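Local coordinates for esterase YbfF (Escherichia coli, PDB 3BF7), which probably hydrolyses ester or thioester bonds, as an esterase of the alpha/beta hydrolase fold with a helical cap and a substrate-binding crevice formed by its domain arrangement, at residues Asn52-Met62 with Arg172-Gln181; Phe200-Tyr208 with Val228-Val236. The protein carries 1 engineered substitution. One frame throughout, in Å; residues are numbered along the deposited sequence.

Contact 1 (Asn52-Met62 with Arg172-Gln181)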
ATOM      1  N   ASN A  52     -11.635  -5.131   0.688  1.00  6.08           N
ATOM      2  CA  ASN A  52     -11.608  -5.663   2.043  1.00  6.67           C
ATOM      3  C   ASN A  52     -10.974  -4.738   3.075  1.00  5.94           C
ATOM      4  O   ASN A  52     -10.673  -5.164   4.194  1.00  6.83           O
ATOM      5  CB  ASN A  52     -10.922  -7.032   2.058  1.00  7.43           C
ATOM      6  CG  ASN A  52     -11.718  -8.082   1.307  1.00  7.59           C
ATOM      7  OD1 ASN A  52     -11.186  -8.788   0.446  1.00  9.64           O
ATOM      8  ND2 ASN A  52     -13.002  -8.187   1.627  1.00  7.00           N
ATOM      9  N   HIS A  53     -10.780  -3.476   2.696  1.00  6.17           N
ATOM     10  CA  HIS A  53     -10.226  -2.459   3.591  1.00  6.02           C
ATOM     11  C   HIS A  53     -11.084  -1.198   3.520  1.00  5.88           C
ATOM     12  O   HIS A  53     -11.811  -0.984   2.546  1.00  6.11           O
ATOM     13  CB  HIS A  53      -8.786  -2.093   3.201  1.00  6.18           C
ATOM     14  CG  HIS A  53      -7.814  -3.223   3.340  1.00  5.45           C
ATOM     15  ND1 HIS A  53      -6.877  -3.298   4.350  1.00  6.96           N
ATOM     16  CD2 HIS A  53      -7.659  -4.345   2.602  1.00  4.11           C
ATOM     17  CE1 HIS A  53      -6.184  -4.418   4.225  1.00  4.19           C
ATOM     18  NE2 HIS A  53      -6.639  -5.069   3.171  1.00  7.99           N
ATOM     19  N   GLY A  54     -10.983  -0.370   4.557  1.00  6.20           N
ATOM     20  CA  GLY A  54     -11.724   0.878   4.596  1.00  6.92           C
ATOM     21  C   GLY A  54     -13.187   0.707   4.262  1.00  5.80           C
ATOM     22  O   GLY A  54     -13.861  -0.145   4.842  1.00  6.73           O
ATOM     23  N   LEU A  55     -13.679   1.520   3.333  1.00  6.41           N
ATOM     24  CA  LEU A  55     -15.070   1.432   2.926  1.00  6.47           C
ATOM     25  C   LEU A  55     -15.221   0.865   1.517  1.00  6.50           C
ATOM     26  O   LEU A  55     -16.222   1.109   0.843  1.00  7.03           O
ATOM     27  CB  LEU A  55     -15.760   2.797   3.067  1.00  7.19           C
ATOM     28  CG  LEU A  55     -15.983   3.236   4.526  1.00  7.68           C
ATOM     29  CD1 LEU A  55     -16.538   4.651   4.557  1.00  8.53           C
ATOM     30  CD2 LEU A  55     -16.929   2.272   5.244  1.00  9.15           C
ATOM     31  N   SER A  56     -14.220   0.115   1.065  1.00  6.63           N
ATOM     32  CA  SER A  56     -14.318  -0.538  -0.235  1.00  6.71           C
ATOM     33  C   SER A  56     -15.126  -1.821  -0.045  1.00  7.54           C
ATOM     34  O   SER A  56     -15.305  -2.297   1.079  1.00  7.88           O
ATOM     35  CB  SER A  56     -12.934  -0.871  -0.798  1.00  7.24           C
ATOM     36  OG  SER A  56     -12.500   0.165  -1.661  1.00  6.79           O
ATOM     37  N   PRO A  57     -15.635  -2.395  -1.141  1.00  9.17           N
ATOM     38  CA  PRO A  57     -16.421  -3.627  -1.039  1.00  9.49           C
ATOM     39  C   PRO A  57     -15.639  -4.808  -0.468  1.00  9.48           C
ATOM     40  O   PRO A  57     -14.401  -4.830  -0.502  1.00  8.84           O
ATOM     41  CB  PRO A  57     -16.850  -3.885  -2.483  1.00 11.49           C
ATOM     42  CG  PRO A  57     -16.883  -2.509  -3.086  1.00 12.42           C
ATOM     43  CD  PRO A  57     -15.624  -1.893  -2.524  1.00 10.46           C
ATOM     44  N   ARG A  58     -16.377  -5.781   0.060  1.00  9.67           N
ATOM     45  CA  ARG A  58     -15.797  -7.003   0.614  1.00 10.45           C
ATOM     46  C   ARG A  58     -15.928  -8.095  -0.430  1.00  9.90           C
ATOM     47  O   ARG A  58     -16.918  -8.161  -1.163  1.00 11.47           O
ATOM     48  CB  ARG A  58     -16.537  -7.464   1.872  1.00 11.38           C
ATOM     49  CG  ARG A  58     -16.154  -6.773   3.170  1.00 14.13           C
ATOM     50  CD  ARG A  58     -16.799  -5.416   3.291  1.00 14.02           C
ATOM     51  NE  ARG A  58     -15.839  -4.341   3.084  1.00 13.24           N
ATOM     52  CZ  ARG A  58     -14.934  -3.960   3.979  1.00 14.22           C
ATOM     53  NH1 ARG A  58     -14.858  -4.570   5.156  1.00 15.27           N
ATOM     54  NH2 ARG A  58     -14.111  -2.961   3.700  1.00 11.63           N
ATOM     55  N   GLU A  59     -14.934  -8.972  -0.464  1.00  8.95           N
ATOM     56  CA  GLU A  59     -14.893 -10.077  -1.408  1.00 10.41           C
ATOM     57  C   GLU A  59     -14.019 -11.167  -0.800  1.00  9.20           C
ATOM     58  O   GLU A  59     -12.968 -10.870  -0.252  1.00  9.34           O
ATOM     59  CB  GLU A  59     -14.295  -9.563  -2.702  1.00 14.20           C
ATOM     60  CG  GLU A  59     -15.252  -8.724  -3.491  1.00 18.19           C
ATOM     61  CD  GLU A  59     -16.490  -9.469  -3.909  1.00 20.53           C
ATOM     62  OE1 GLU A  59     -16.395 -10.618  -4.372  1.00 21.77           O
ATOM     63  OE2 GLU A  59     -17.571  -8.888  -3.795  1.00 23.72           O
ATOM     64  N   PRO A  60     -14.447 -12.434  -0.859  1.00  8.19           N
ATOM     65  CA  PRO A  60     -13.635 -13.507  -0.279  1.00  9.49           C
ATOM     66  C   PRO A  60     -12.307 -13.759  -0.975  1.00  9.83           C
ATOM     67  O   PRO A  60     -11.408 -14.380  -0.398  1.00 12.31           O
ATOM     68  CB  PRO A  60     -14.552 -14.730  -0.345  1.00  9.68           C
ATOM     69  CG  PRO A  60     -15.908 -14.147  -0.290  1.00 13.58           C
ATOM     70  CD  PRO A  60     -15.788 -12.924  -1.183  1.00  9.72           C
ATOM     71  N   VAL A  61     -12.190 -13.307  -2.220  1.00 10.48           N
ATOM     72  CA  VAL A  61     -10.957 -13.485  -2.984  1.00 11.33           C
ATOM     73  C   VAL A  61      -9.981 -12.343  -2.733  1.00 10.42           C
ATOM     74  O   VAL A  61     -10.336 -11.160  -2.826  1.00 10.87           O
ATOM     75  CB  VAL A  61     -11.249 -13.552  -4.500  1.00 11.18           C
ATOM     76  CG1 VAL A  61      -9.939 -13.620  -5.286  1.00 10.68           C
ATOM     77  CG2 VAL A  61     -12.102 -14.775  -4.804  1.00 11.29           C
ATOM     78  N   MET A  62      -8.748 -12.703  -2.406  1.00 11.17           N
ATOM     79  CA  MET A  62      -7.718 -11.716  -2.142  1.00 13.02           C
ATOM     80  C   MET A  62      -6.383 -12.171  -2.737  1.00 13.81           C
ATOM     81  O   MET A  62      -5.607 -12.862  -2.079  1.00 17.84           O
ATOM     82  CB  MET A  62      -7.591 -11.516  -0.629  1.00 15.68           C
ATOM     83  CG  MET A  62      -6.905 -10.233  -0.222  1.00 15.65           C
ATOM     84  SD  MET A  62      -7.872  -8.771  -0.635  1.00  9.65           S
ATOM     85  CE  MET A  62      -6.870  -7.513   0.173  1.00 12.35           C
ATOM     86  N   ARG A 172     -12.795  -1.681  10.130  1.00  8.03           N
ATOM     87  CA  ARG A 172     -13.145  -1.352   8.755  1.00  8.24           C
ATOM     88  C   ARG A 172     -12.703  -2.456   7.801  1.00  7.85           C
ATOM     89  O   ARG A 172     -13.360  -2.707   6.788  1.00  9.11           O
ATOM     90  CB  ARG A 172     -12.511  -0.014   8.352  1.00  8.96           C
ATOM     91  CG  ARG A 172     -13.258   1.218   8.874  1.00  9.00           C
ATOM     92  CD  ARG A 172     -14.563   1.404   8.114  1.00  8.86           C
ATOM     93  NE  ARG A 172     -15.514   2.319   8.748  1.00 10.50           N
ATOM     94  CZ  ARG A 172     -15.560   3.633   8.549  1.00 11.60           C
ATOM     95  NH1 ARG A 172     -14.702   4.225   7.729  1.00 11.49           N
ATOM     96  NH2 ARG A 172     -16.497   4.356   9.149  1.00 14.12           N
ATOM     97  N   PHE A 173     -11.590  -3.115   8.116  1.00  7.23           N
ATOM     98  CA  PHE A 173     -11.117  -4.188   7.253  1.00  7.71           C
ATOM     99  C   PHE A 173     -11.821  -5.513   7.552  1.00  7.61           C
ATOM    100  O   PHE A 173     -12.348  -5.727   8.646  1.00  8.36           O
ATOM    101  CB  PHE A 173      -9.581  -4.324   7.314  1.00  8.32           C
ATOM    102  CG  PHE A 173      -8.989  -4.183   8.691  1.00  7.34           C
ATOM    103  CD1 PHE A 173      -9.253  -5.119   9.682  1.00  8.14           C
ATOM    104  CD2 PHE A 173      -8.133  -3.122   8.983  1.00  7.38           C
ATOM    105  CE1 PHE A 173      -8.665  -5.007  10.944  1.00  8.60           C
ATOM    106  CE2 PHE A 173      -7.543  -3.004  10.238  1.00  7.69           C
ATOM    107  CZ  PHE A 173      -7.811  -3.946  11.219  1.00  7.79           C
ATOM    108  N   ASN A 174     -11.838  -6.385   6.548  1.00  7.53           N
ATOM    109  CA  ASN A 174     -12.504  -7.688   6.604  1.00  8.08           C
ATOM    110  C   ASN A 174     -11.583  -8.734   7.223  1.00  7.55           C
ATOM    111  O   ASN A 174     -10.898  -9.471   6.511  1.00  8.08           O
ATOM    112  CB  ASN A 174     -12.884  -8.088   5.178  1.00  8.41           C
ATOM    113  CG  ASN A 174     -13.850  -9.247   5.127  1.00  9.08           C
ATOM    114  OD1 ASN A 174     -14.102  -9.912   6.130  1.00 10.54           O
ATOM    115  ND2 ASN A 174     -14.394  -9.501   3.944  1.00  9.02           N
ATOM    116  N   VAL A 175     -11.593  -8.818   8.548  1.00  8.64           N
ATOM    117  CA  VAL A 175     -10.702  -9.725   9.258  1.00  8.28           C
ATOM    118  C   VAL A 175     -10.716 -11.197   8.840  1.00  8.61           C
ATOM    119  O   VAL A 175      -9.658 -11.768   8.576  1.00  8.20           O
ATOM    120  CB  VAL A 175     -10.913  -9.614  10.787  1.00  9.08           C
ATOM    121  CG1 VAL A 175      -9.897 -10.480  11.520  1.00 11.71           C
ATOM    122  CG2 VAL A 175     -10.772  -8.157  11.220  1.00  9.65           C
ATOM    123  N   PRO A 176     -11.897 -11.833   8.761  1.00  9.26           N
ATOM    124  CA  PRO A 176     -11.914 -13.247   8.366  1.00 10.33           C
ATOM    125  C   PRO A 176     -11.278 -13.521   7.005  1.00  9.74           C
ATOM    126  O   PRO A 176     -10.602 -14.531   6.820  1.00  9.56           O
ATOM    127  CB  PRO A 176     -13.401 -13.593   8.383  1.00 12.63           C
ATOM    128  CG  PRO A 176     -13.942 -12.689   9.444  1.00 13.10           C
ATOM    129  CD  PRO A 176     -13.247 -11.382   9.145  1.00  9.96           C
ATOM    130  N   VAL A 177     -11.500 -12.623   6.051  1.00  9.54           N
ATOM    131  CA  VAL A 177     -10.944 -12.796   4.717  1.00  9.11           C
ATOM    132  C   VAL A 177      -9.442 -12.528   4.694  1.00  7.64           C
ATOM    133  O   VAL A 177      -8.694 -13.250   4.035  1.00  8.27           O
ATOM    134  CB  VAL A 177     -11.666 -11.891   3.694  1.00  8.96           C
ATOM    135  CG1 VAL A 177     -10.949 -11.933   2.354  1.00  9.91           C
ATOM    136  CG2 VAL A 177     -13.105 -12.368   3.522  1.00 10.57           C
ATOM    137  N   LEU A 178      -8.993 -11.502   5.412  1.00  7.53           N
ATOM    138  CA  LEU A 178      -7.565 -11.210   5.442  1.00  6.67           C
ATOM    139  C   LEU A 178      -6.813 -12.371   6.092  1.00  7.50           C
ATOM    140  O   LEU A 178      -5.668 -12.655   5.740  1.00  7.97           O
ATOM    141  CB  LEU A 178      -7.296  -9.898   6.184  1.00  7.14           C
ATOM    142  CG  LEU A 178      -7.908  -8.669   5.495  1.00  8.33           C
ATOM    143  CD1 LEU A 178      -7.535  -7.414   6.267  1.00  9.22           C
ATOM    144  CD2 LEU A 178      -7.420  -8.575   4.052  1.00  9.51           C
ATOM    145  N   TRP A 179      -7.460 -13.048   7.036  1.00  8.58           N
ATOM    146  CA  TRP A 179      -6.843 -14.198   7.687  1.00  8.35           C
ATOM    147  C   TRP A 179      -6.819 -15.377   6.720  1.00  8.64           C
ATOM    148  O   TRP A 179      -5.777 -15.984   6.481  1.00  8.52           O
ATOM    149  CB  TRP A 179      -7.623 -14.590   8.946  1.00  9.95           C
ATOM    150  CG  TRP A 179      -7.131 -15.865   9.577  1.00 10.17           C
ATOM    151  CD1 TRP A 179      -7.596 -17.131   9.351  1.00 12.18           C
ATOM    152  CD2 TRP A 179      -6.055 -15.994  10.511  1.00 11.14           C
ATOM    153  NE1 TRP A 179      -6.876 -18.040  10.089  1.00 13.34           N
ATOM    154  CE2 TRP A 179      -5.923 -17.369  10.810  1.00 11.97           C
ATOM    155  CE3 TRP A 179      -5.188 -15.082  11.123  1.00 10.10           C
ATOM    156  CZ2 TRP A 179      -4.958 -17.852  11.698  1.00 12.48           C
ATOM    157  CZ3 TRP A 179      -4.229 -15.563  12.006  1.00 11.16           C
ATOM    158  CH2 TRP A 179      -4.122 -16.937  12.284  1.00 12.40           C
ATOM    159  N   ASP A 180      -7.977 -15.689   6.153  1.00  9.25           N
ATOM    160  CA  ASP A 180      -8.091 -16.806   5.228  1.00  9.41           C
ATOM    161  C   ASP A 180      -7.170 -16.685   4.017  1.00  9.38           C
ATOM    162  O   ASP A 180      -6.573 -17.668   3.577  1.00  9.78           O
ATOM    163  CB  ASP A 180      -9.535 -16.929   4.746  1.00 10.15           C
ATOM    164  CG  ASP A 180      -9.731 -18.099   3.815  1.00 11.70           C
ATOM    165  OD1 ASP A 180      -9.677 -19.251   4.292  1.00 13.26           O
ATOM    166  OD2 ASP A 180      -9.926 -17.869   2.606  1.00 11.83           O
ATOM    167  N   GLN A 181      -7.048 -15.473   3.488  1.00  8.76           N
ATOM    168  CA  GLN A 181      -6.236 -15.228   2.305  1.00  8.31           C
ATOM    169  C   GLN A 181      -4.818 -14.760   2.605  1.00  7.79           C
ATOM    170  O   GLN A 181      -4.063 -14.439   1.689  1.00  7.60           O
ATOM    171  CB  GLN A 181      -6.942 -14.192   1.426  1.00  8.40           C
ATOM    172  CG  GLN A 181      -8.334 -14.618   0.996  1.00  9.08           C
ATOM    173  CD  GLN A 181      -8.298 -15.648  -0.105  1.00 10.09           C
ATOM    174  OE1 GLN A 181      -8.026 -15.321  -1.257  1.00  9.62           O
ATOM    175  NE2 GLN A 181      -8.555 -16.905   0.244  1.00 11.48           N
TER
HETATM  176  O   HOH W   1     -11.629 -15.658   2.059  1.00 13.13           O

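Contact 2 (Phe200-Tyr208 with Val228-Val236)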
ATOM      1  N   PHE A 200      11.867   1.959  -6.068  1.00  5.69           N
ATOM      2  CA  PHE A 200      11.632   1.184  -4.860  1.00  6.04           C
ATOM      3  C   PHE A 200      12.210   2.004  -3.716  1.00  5.72           C
ATOM      4  O   PHE A 200      13.337   2.494  -3.808  1.00  7.01           O
ATOM      5  CB  PHE A 200      12.317  -0.178  -4.937  1.00  6.50           C
ATOM      6  CG  PHE A 200      11.650  -1.119  -5.887  1.00  6.69           C
ATOM      7  CD1 PHE A 200      11.787  -0.948  -7.261  1.00  7.62           C
ATOM      8  CD2 PHE A 200      10.809  -2.120  -5.414  1.00  7.19           C
ATOM      9  CE1 PHE A 200      11.088  -1.758  -8.153  1.00  9.22           C
ATOM     10  CE2 PHE A 200      10.104  -2.935  -6.298  1.00  8.07           C
ATOM     11  CZ  PHE A 200      10.244  -2.752  -7.669  1.00  8.74           C
ATOM     12  N   ILE A 201      11.430   2.168  -2.654  1.00  6.00           N
ATOM     13  CA  ILE A 201      11.862   2.944  -1.497  1.00  6.82           C
ATOM     14  C   ILE A 201      11.824   2.082  -0.241  1.00  6.29           C
ATOM     15  O   ILE A 201      10.804   2.010   0.453  1.00  6.78           O
ATOM     16  CB  ILE A 201      10.960   4.186  -1.285  1.00  6.21           C
ATOM     17  CG1 ILE A 201      10.931   5.036  -2.557  1.00  7.68           C
ATOM     18  CG2 ILE A 201      11.483   5.020  -0.117  1.00  7.83           C
ATOM     19  CD1 ILE A 201       9.989   6.225  -2.489  1.00  8.04           C
ATOM     20  N   PRO A 202      12.939   1.402   0.061  1.00  6.90           N
ATOM     21  CA  PRO A 202      13.007   0.549   1.249  1.00  7.03           C
ATOM     22  C   PRO A 202      13.338   1.334   2.514  1.00  7.29           C
ATOM     23  O   PRO A 202      13.963   2.400   2.462  1.00  8.10           O
ATOM     24  CB  PRO A 202      14.142  -0.427   0.924  1.00  8.94           C
ATOM     25  CG  PRO A 202      14.338  -0.305  -0.564  1.00  8.80           C
ATOM     26  CD  PRO A 202      14.084   1.143  -0.826  1.00  7.76           C
ATOM     27  N   GLY A 203      12.904   0.803   3.649  1.00  7.95           N
ATOM     28  CA  GLY A 203      13.244   1.411   4.917  1.00  8.12           C
ATOM     29  C   GLY A 203      14.561   0.764   5.317  1.00  9.30           C
ATOM     30  O   GLY A 203      14.702  -0.458   5.232  1.00  9.32           O
ATOM     31  N   GLY A 204      15.527   1.573   5.743  1.00  9.13           N
ATOM     32  CA  GLY A 204      16.824   1.050   6.140  1.00 12.13           C
ATOM     33  C   GLY A 204      16.776   0.074   7.300  1.00 11.01           C
ATOM     34  O   GLY A 204      17.665  -0.770   7.441  1.00 13.06           O
ATOM     35  N   ASN A 205      15.753   0.193   8.140  1.00 11.11           N
ATOM     36  CA  ASN A 205      15.603  -0.700   9.283  1.00 11.91           C
ATOM     37  C   ASN A 205      14.489  -1.716   9.057  1.00 11.19           C
ATOM     38  O   ASN A 205      13.811  -2.123   9.998  1.00 12.22           O
ATOM     39  CB  ASN A 205      15.310   0.095  10.558  1.00 14.75           C
ATOM     40  CG  ASN A 205      16.408   1.080  10.898  1.00 18.41           C
ATOM     41  OD1 ASN A 205      17.593   0.777  10.761  1.00 20.60           O
ATOM     42  ND2 ASN A 205      16.019   2.263  11.360  1.00 21.94           N
ATOM     43  N   SER A 206      14.308  -2.121   7.803  1.00 10.09           N
ATOM     44  CA  SER A 206      13.285  -3.096   7.446  1.00  9.25           C
ATOM     45  C   SER A 206      13.865  -4.178   6.544  1.00  8.95           C
ATOM     46  O   SER A 206      14.721  -3.902   5.707  1.00  8.89           O
ATOM     47  CB  SER A 206      12.128  -2.416   6.720  1.00  8.51           C
ATOM     48  OG  SER A 206      11.235  -3.388   6.204  1.00  9.32           O
ATOM     49  N   PRO A 207      13.388  -5.424   6.694  1.00  9.34           N
ATOM     50  CA  PRO A 207      13.869  -6.547   5.886  1.00  9.97           C
ATOM     51  C   PRO A 207      13.069  -6.808   4.611  1.00 10.14           C
ATOM     52  O   PRO A 207      13.380  -7.738   3.870  1.00 11.98           O
ATOM     53  CB  PRO A 207      13.759  -7.713   6.851  1.00 11.76           C
ATOM     54  CG  PRO A 207      12.449  -7.412   7.517  1.00 11.90           C
ATOM     55  CD  PRO A 207      12.541  -5.912   7.800  1.00 10.54           C
ATOM     56  N   TYR A 208      12.044  -6.003   4.351  1.00  8.71           N
ATOM     57  CA  TYR A 208      11.208  -6.216   3.172  1.00  7.44           C
ATOM     58  C   TYR A 208      11.913  -6.160   1.817  1.00  6.92           C
ATOM     59  O   TYR A 208      11.498  -6.847   0.882  1.00  7.32           O
ATOM     60  CB  TYR A 208      10.030  -5.236   3.177  1.00  7.13           C
ATOM     61  CG  TYR A 208       8.870  -5.652   4.061  1.00  7.12           C
ATOM     62  CD1 TYR A 208       7.690  -6.153   3.507  1.00  7.43           C
ATOM     63  CD2 TYR A 208       8.939  -5.524   5.449  1.00  8.18           C
ATOM     64  CE1 TYR A 208       6.605  -6.512   4.313  1.00  7.83           C
ATOM     65  CE2 TYR A 208       7.861  -5.881   6.265  1.00  8.42           C
ATOM     66  CZ  TYR A 208       6.699  -6.370   5.691  1.00  8.70           C
ATOM     67  OH  TYR A 208       5.631  -6.699   6.494  1.00  9.59           O
ATOM     68  N   VAL A 228      17.098   3.745  -0.484  1.00 11.90           N
ATOM     69  CA  VAL A 228      16.912   3.348   0.901  1.00 12.22           C
ATOM     70  C   VAL A 228      16.879   4.545   1.839  1.00 12.14           C
ATOM     71  O   VAL A 228      17.743   5.422   1.780  1.00 14.18           O
ATOM     72  CB  VAL A 228      18.032   2.389   1.348  1.00 12.89           C
ATOM     73  CG1 VAL A 228      17.834   1.999   2.803  1.00 14.62           C
ATOM     74  CG2 VAL A 228      18.035   1.152   0.463  1.00 14.01           C
ATOM     75  N   ILE A 229      15.868   4.579   2.701  1.00 10.62           N
ATOM     76  CA  ILE A 229      15.725   5.659   3.666  1.00 11.38           C
ATOM     77  C   ILE A 229      16.308   5.184   4.992  1.00 11.29           C
ATOM     78  O   ILE A 229      15.736   4.332   5.675  1.00 10.08           O
ATOM     79  CB  ILE A 229      14.239   6.043   3.856  1.00 11.70           C
ATOM     80  CG1 ILE A 229      13.603   6.379   2.500  1.00 13.93           C
ATOM     81  CG2 ILE A 229      14.125   7.225   4.808  1.00 12.83           C
ATOM     82  CD1 ILE A 229      14.281   7.512   1.746  1.00 15.40           C
ATOM     83  N   ALA A 230      17.464   5.734   5.350  1.00 12.91           N
ATOM     84  CA  ALA A 230      18.141   5.354   6.585  1.00 13.92           C
ATOM     85  C   ALA A 230      17.301   5.621   7.830  1.00 14.69           C
ATOM     86  O   ALA A 230      16.577   6.610   7.907  1.00 14.88           O
ATOM     87  CB  ALA A 230      19.474   6.092   6.691  1.00 15.14           C
ATOM     88  N   GLY A 231      17.404   4.718   8.800  1.00 17.10           N
ATOM     89  CA  GLY A 231      16.677   4.870  10.047  1.00 18.08           C
ATOM     90  C   GLY A 231      15.166   4.797   9.958  1.00 17.74           C
ATOM     91  O   GLY A 231      14.465   5.356  10.804  1.00 20.31           O
ATOM     92  N   ALA A 232      14.652   4.104   8.946  1.00 15.40           N
ATOM     93  CA  ALA A 232      13.209   3.984   8.791  1.00 13.09           C
ATOM     94  C   ALA A 232      12.745   2.535   8.758  1.00 11.41           C
ATOM     95  O   ALA A 232      13.406   1.670   8.182  1.00 11.03           O
ATOM     96  CB  ALA A 232      12.759   4.702   7.524  1.00 13.47           C
ATOM     97  N   GLY A 233      11.600   2.291   9.388  1.00  9.76           N
ATOM     98  CA  GLY A 233      11.018   0.965   9.415  1.00  8.95           C
ATOM     99  C   GLY A 233      10.114   0.736   8.215  1.00  8.02           C
ATOM    100  O   GLY A 233      10.203   1.442   7.209  1.00  8.79           O
ATOM    101  N   HIS A 234       9.220  -0.237   8.339  1.00  7.91           N
ATOM    102  CA  HIS A 234       8.315  -0.609   7.257  1.00  6.66           C
ATOM    103  C   HIS A 234       7.365   0.481   6.760  1.00  6.87           C
ATOM    104  O   HIS A 234       7.114   0.572   5.561  1.00  6.78           O
ATOM    105  CB  HIS A 234       7.527  -1.851   7.671  1.00  7.93           C
ATOM    106  CG  HIS A 234       6.627  -2.384   6.603  1.00  6.37           C
ATOM    107  ND1 HIS A 234       7.068  -2.688   5.332  1.00  6.74           N
ATOM    108  CD2 HIS A 234       5.310  -2.698   6.628  1.00  7.23           C
ATOM    109  CE1 HIS A 234       6.063  -3.169   4.623  1.00  6.53           C
ATOM    110  NE2 HIS A 234       4.985  -3.185   5.385  1.00  7.21           N
ATOM    111  N   TRP A 235       6.813   1.289   7.659  1.00  6.95           N
ATOM    112  CA  TRP A 235       5.923   2.368   7.230  1.00  7.72           C
ATOM    113  C   TRP A 235       6.800   3.605   7.030  1.00  6.96           C
ATOM    114  O   TRP A 235       6.702   4.600   7.754  1.00  7.88           O
ATOM    115  CB  TRP A 235       4.831   2.607   8.283  1.00  7.63           C
ATOM    116  CG  TRP A 235       3.754   1.538   8.278  1.00  8.57           C
ATOM    117  CD1 TRP A 235       2.558   1.576   7.614  1.00  9.09           C
ATOM    118  CD2 TRP A 235       3.802   0.270   8.942  1.00  9.11           C
ATOM    119  NE1 TRP A 235       1.859   0.409   7.826  1.00 10.01           N
ATOM    120  CE2 TRP A 235       2.599  -0.408   8.637  1.00  9.67           C
ATOM    121  CE3 TRP A 235       4.743  -0.359   9.765  1.00  9.56           C
ATOM    122  CZ2 TRP A 235       2.315  -1.688   9.130  1.00 10.76           C
ATOM    123  CZ3 TRP A 235       4.459  -1.632  10.256  1.00 11.60           C
ATOM    124  CH2 TRP A 235       3.253  -2.281   9.935  1.00 11.59           C
ATOM    125  N   VAL A 236       7.671   3.512   6.026  1.00  8.20           N
ATOM    126  CA  VAL A 236       8.632   4.567   5.707  1.00  9.06           C
ATOM    127  C   VAL A 236       8.026   5.957   5.575  1.00  8.16           C
ATOM    128  O   VAL A 236       8.575   6.932   6.088  1.00  8.47           O
ATOM    129  CB  VAL A 236       9.390   4.251   4.394  1.00 10.25           C
ATOM    130  CG1 VAL A 236      10.627   5.133   4.284  1.00 10.21           C
ATOM    131  CG2 VAL A 236       9.771   2.780   4.344  1.00 12.80           C
TER
HETATM  132  O   HOH W   2      18.837   2.406   8.860  1.00 28.38           O

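Contact 1 (Asn52-Met62 with Arg172-Gln181)
Asn52-Met62, the loop between strand 45-48 and helix 64-78, meets Arg172-Gln181 in a partly buried contact of loop against a short helix and the turn leading into it. Polar bonds at its two ends flank apolar contacts. Near the start, Asn174 N donates to Asn52 O at 2.9 Å and 163°. Asn174 is the N-cap of helix 175-180. Arg58 bridges the two segments through its guanidinium. Its chain bends at chi2 and chi3 (79° and -106°), which folds the guanidinium back over its own loop. There NE and NH2 both grip Ser56 O side-on, in the guanidinium plane. NH1 reaches across to Arg172 O, 2.9 Å away, and NH2 adds a weak bond to the same oxygen. With alanine in place of Arg58, Arg172 O would probably lose these donors and Ser56 O its two-nitrogen grip. Leu55 lies over one face of the Arg172 guanidinium, with CG 3.6 Å from NH1.

In the middle, Val177 CG1 sits 3.5 Å from Glu59 O. Leu178 sets CD2 3.7 Å from His53 NE2 and near Met62 CE, while CD1 lies by His53 CE1. Ile185 of helix 182-186 also touches Leu178 and Met62. At the far end the Gln181 side chain, bent at chi2, turns OE1 to Met62 N at 2.9 Å. Its NE2 is held by Asp180 OD2, met from above the carboxylate plane. The CB atoms of Met62 and Gln181 touch at 3.4 Å. One water donates to both Pro60 O and Asp180 OD2.

Much of the join is thus made of side chains bonding to main-chain atoms. This probably helps to hold both backbone paths, while the buried His53 NE2 faces leucine methyls and has no polar partner.

Contact 2 (Phe200-Tyr208 with Val228-Val236)
Gly203 and Ile229 form a single backbone bridge, with Ile229 N donating to Pro202 O at 2.9 Å and Gly204 N to Ile229 O at 2.8 Å. The first bond is almost straight, at 174°. The second donor lies above the carbonyl plane. A third bond, Asn205 N to Ala232 O, ties the type I turn Gly203-Ser206 to the end of the type II turn Ile229-Ala232. A CB on Gly203 would clash with the carbonyl oxygens of Ala232 and Gly233.

Beside the bridge, Ile201 and Ile229 lie side by side and point the same way, CG2 to CG1 at 3.6 Å. Val228 CG1 packs on Gly204 CA. A water links Asn205 OD1 to Gly231 N.

At the other end, the rings of Tyr208 and His234 stack face to face. Their centroids are 3.7 Å apart and their planes 15° from parallel. His234 CG stands anti to the backbone N (chi1 -176°), which carries the imidazole against one face of the Tyr208 ring. Its CE1 sits over the centre of that ring. His234 ND1 is hydrogen-bonded to Asp113 OD1, which also bonds Ser206 OG. Asp113 OD2 in turn accepts from Gly203 N. Both segments therefore help to place the aspartate and the histidine.

His234 and Asp113, with Ser89 on a probable nucleophile elbow, are consistent with a Ser-His-Asp catalytic triad. The arrangement fits the histidine loop of an alpha/beta hydrolase, following the last strand of the central sheet.

From the N terminus, the chain first lays down 52-62, after strand 45-48 of the central sheet. Contact 1 closes when 172-181 returns to this loop, 110 residues on. The intervening chain includes strands 83-88 and 106-112 and helices 125-136, 142-149 and 156-163. Contact 2 opens later, at the end of strand 198-201, and closes a much shorter loop through helix 214-220 and strand 224-226. The two are in series, neither nested nor crossed. They do not touch. The centres of contact 1 and contact 2 are about 26 Å apart, on opposite sides of the chain's centre. Contact 1 ties helix 175-180 to the sheet domain, whereas contact 2 joins loops following two neighbouring strands.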